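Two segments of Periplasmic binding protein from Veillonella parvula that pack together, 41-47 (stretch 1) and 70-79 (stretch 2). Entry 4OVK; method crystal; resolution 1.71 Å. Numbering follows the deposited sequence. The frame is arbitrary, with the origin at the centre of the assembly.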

# COMPACT_ATOMS: atom_id res chain seq x y z
N TRP A 41 -4.26 6.52 -3.64
CA TRP A 41 -5.59 6.92 -3.20
C TRP A 41 -6.72 6.55 -4.15
O TRP A 41 -7.88 6.64 -3.78
N THR A 42 -6.39 6.10 -5.37
CA THR A 42 -7.43 5.58 -6.27
C THR A 42 -7.99 4.30 -5.66
O THR A 42 -9.19 4.15 -5.51
N SER A 43 -7.10 3.40 -5.26
CA SER A 43 -7.54 2.18 -4.59
C SER A 43 -8.26 2.47 -3.26
O SER A 43 -9.19 1.76 -2.88
N ILE A 44 -7.84 3.52 -2.56
CA ILE A 44 -8.48 3.84 -1.29
C ILE A 44 -9.89 4.41 -1.48
O ILE A 44 -10.81 4.08 -0.73
N VAL A 45 -10.08 5.27 -2.47
CA VAL A 45 -11.43 5.75 -2.79
C VAL A 45 -12.33 4.57 -3.16
O VAL A 45 -13.47 4.48 -2.69
N TYR A 46 -11.81 3.66 -3.97
CA TYR A 46 -12.55 2.45 -4.32
C TYR A 46 -13.00 1.68 -3.06
O TYR A 46 -14.14 1.25 -2.95
N ALA A 47 -12.08 1.50 -2.11
CA ALA A 47 -12.37 0.76 -0.90
C ALA A 47 -13.47 1.42 -0.06
O ALA A 47 -14.35 0.75 0.45
N ILE A 70 -5.16 -7.31 -9.00
CA ILE A 70 -6.54 -7.80 -8.85
C ILE A 70 -7.56 -6.66 -8.98
O ILE A 70 -8.72 -6.88 -9.30
N PHE A 71 -7.10 -5.42 -8.75
CA PHE A 71 -7.93 -4.22 -8.93
C PHE A 71 -8.64 -4.26 -10.29
O PHE A 71 -9.83 -3.92 -10.40
N LYS A 72 -7.93 -4.67 -11.33
CA LYS A 72 -8.52 -4.76 -12.68
C LYS A 72 -9.75 -5.67 -12.73
O LYS A 72 -10.73 -5.38 -13.41
N THR A 73 -9.71 -6.76 -11.97
CA THR A 73 -10.85 -7.68 -11.88
C THR A 73 -11.99 -7.09 -11.06
O THR A 73 -13.16 -7.20 -11.45
N LEU A 74 -11.65 -6.46 -9.94
CA LEU A 74 -12.65 -5.83 -9.08
C LEU A 74 -13.38 -4.68 -9.77
O LEU A 74 -14.55 -4.46 -9.51
N ALA A 75 -12.66 -3.93 -10.60
CA ALA A 75 -13.15 -2.66 -11.12
C ALA A 75 -12.88 -2.54 -12.62
O ALA A 75 -12.10 -1.68 -13.05
N PRO A 76 -13.53 -3.40 -13.44
CA PRO A 76 -13.31 -3.38 -14.88
C PRO A 76 -13.57 -2.01 -15.54
O PRO A 76 -12.90 -1.66 -16.51
N ASP A 77 -14.50 -1.23 -15.00
CA ASP A 77 -14.85 0.07 -15.61
C ASP A 77 -13.73 1.12 -15.57
O ASP A 77 -13.70 2.03 -16.40
N LEU A 78 -12.79 1.00 -14.62
CA LEU A 78 -11.67 1.96 -14.53
C LEU A 78 -10.77 1.94 -15.74
O LEU A 78 -10.03 2.90 -15.97
N GLU A 79 -10.81 0.86 -16.52
CA GLU A 79 -10.07 0.82 -17.78
C GLU A 79 -10.30 2.07 -18.63
O GLU A 79 -9.39 2.53 -19.32

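Stretch 1 meets stretch 2 through Thr 42, Ser 43 and Tyr 46, and the contact buries 276 Å² summed over both sides. No hydrogen bond crosses it, so the evidence for packing is apolar distance and ring geometry.

Along stretch 2, Ile 70 stays out of reach, and the first contact is Phe 71. Its CA-to-CB bond points sideways, but with chi1 at -158° (t) and chi2 at 0° the end of the ring comes nearer to stretch 1. There Phe 71 CE2 lies 3.7 Å from the backbone CA of Ser 43, 3.9 Å from Ser 43 CB and 3.9 Å from Thr 42 CG2, the methyl sitting at the ring edge, near its plane. On its CE1 side the ring meets Tyr 46: Phe 71 CE1 is 3.7 Å from Tyr 46 CG, the centroids are 5.3 Å apart and the planes are inclined at 60°, an edge-to-face pair in which Phe 71 supplies the edge and Tyr 46 (chi1 t, chi2 85°) the face.

Lys 72 and Thr 73 make no contact with stretch 1; Lys 72 NZ instead forms a salt bridge with Glu 79 OE1 at 2.8 Å. Leu 74 (chi1 m, chi2 t) points toward stretch 1, its CB 3.5 Å from Tyr 46 OH and 4.0 Å from Tyr 46 CZ. Ala 75, the first residue after the helix to leave helical phi/psi (-135/66), also points toward it, placing its CB 4.1 Å from Tyr 46 CE1.

Pro 76 and Asp 77 are exposed and take no part. Leu 78 (m, t), in the 3-10 segment, points its CA-to-CB bond toward stretch 1, where its CD1 approaches Thr 42 CG2 at 4.2 Å. Thr 42 (m) therefore offers its methyl to both Phe 71 and Leu 78, while Ser 43 OG (chi1 p) hydrogen-bonds outside this contact.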

# COMPACT_ATOMS: atom_id res chain seq x y z
CB TRP A 41 -5.59 8.42 -2.78
CG TRP A 41 -4.90 8.51 -1.45
CD1 TRP A 41 -3.54 8.53 -1.22
CD2 TRP A 41 -5.52 8.47 -0.15
NE1 TRP A 41 -3.29 8.54 0.13
CE2 TRP A 41 -4.49 8.51 0.81
CE3 TRP A 41 -6.85 8.44 0.28
CZ2 TRP A 41 -4.74 8.50 2.18
CZ3 TRP A 41 -7.10 8.42 1.66
CH2 TRP A 41 -6.05 8.44 2.58
CB THR A 42 -6.91 5.38 -7.70
OG1 THR A 42 -6.78 6.66 -8.32
CG2 THR A 42 -7.88 4.55 -8.54
CB SER A 43 -6.35 1.22 -4.39
OG SER A 43 -5.43 1.71 -3.45
CB ILE A 44 -7.60 4.76 -0.40
CG1 ILE A 44 -6.26 4.06 -0.09
CG2 ILE A 44 -8.34 5.05 0.90
CD1 ILE A 44 -5.20 4.94 0.54
CB VAL A 45 -11.39 6.79 -3.91
CG1 VAL A 45 -12.78 7.04 -4.49
CG2 VAL A 45 -10.76 8.07 -3.37
CB TYR A 46 -11.73 1.54 -5.26
CG TYR A 46 -12.39 0.21 -5.46
CD1 TYR A 46 -13.36 0.04 -6.42
CD2 TYR A 46 -12.07 -0.86 -4.64
CE1 TYR A 46 -14.00 -1.18 -6.58
CE2 TYR A 46 -12.68 -2.09 -4.81
CZ TYR A 46 -13.64 -2.24 -5.77
OH TYR A 46 -14.27 -3.46 -5.91
CB ALA A 47 -11.11 0.60 -0.09
CB ILE A 70 -6.73 -8.53 -7.49
CG1 ILE A 70 -8.09 -9.25 -7.39
CG2 ILE A 70 -6.62 -7.56 -6.31
CD1 ILE A 70 -8.11 -10.62 -8.03
CB PHE A 71 -7.02 -2.96 -8.81
CG PHE A 71 -7.74 -1.68 -8.46
CD1 PHE A 71 -9.12 -1.61 -8.26
CD2 PHE A 71 -6.99 -0.52 -8.33
CE1 PHE A 71 -9.72 -0.41 -7.94
CE2 PHE A 71 -7.59 0.68 -8.00
CZ PHE A 71 -8.96 0.74 -7.82
CB LYS A 72 -7.50 -5.25 -13.72
CG LYS A 72 -8.03 -5.17 -15.14
CD LYS A 72 -6.94 -5.39 -16.17
CE LYS A 72 -7.51 -5.41 -17.59
NZ LYS A 72 -8.07 -4.10 -18.02
CB THR A 73 -10.43 -8.99 -11.23
OG1 THR A 73 -9.40 -9.58 -12.03
CG2 THR A 73 -11.59 -9.95 -11.12
CB LEU A 74 -12.03 -5.27 -7.81
CG LEU A 74 -11.24 -6.22 -6.93
CD1 LEU A 74 -10.60 -5.47 -5.80
CD2 LEU A 74 -12.15 -7.32 -6.42
CB ALA A 75 -12.50 -1.52 -10.35
CB PRO A 76 -14.28 -4.47 -15.41
CG PRO A 76 -15.23 -4.74 -14.30
CD PRO A 76 -14.46 -4.47 -13.04
CB ASP A 77 -16.12 0.65 -14.98
CG ASP A 77 -17.34 -0.22 -15.17
OD1 ASP A 77 -17.30 -1.21 -15.93
OD2 ASP A 77 -18.36 0.10 -14.53
CB LEU A 78 -10.80 1.73 -13.28
CG LEU A 78 -11.21 2.28 -11.94
CD1 LEU A 78 -10.17 1.95 -10.88
CD2 LEU A 78 -11.42 3.78 -12.00
CB GLU A 79 -10.47 -0.42 -18.60
CG GLU A 79 -9.68 -0.58 -19.88
CD GLU A 79 -8.19 -0.71 -19.63
OE1 GLU A 79 -7.83 -1.33 -18.61
OE2 GLU A 79 -7.39 -0.21 -20.43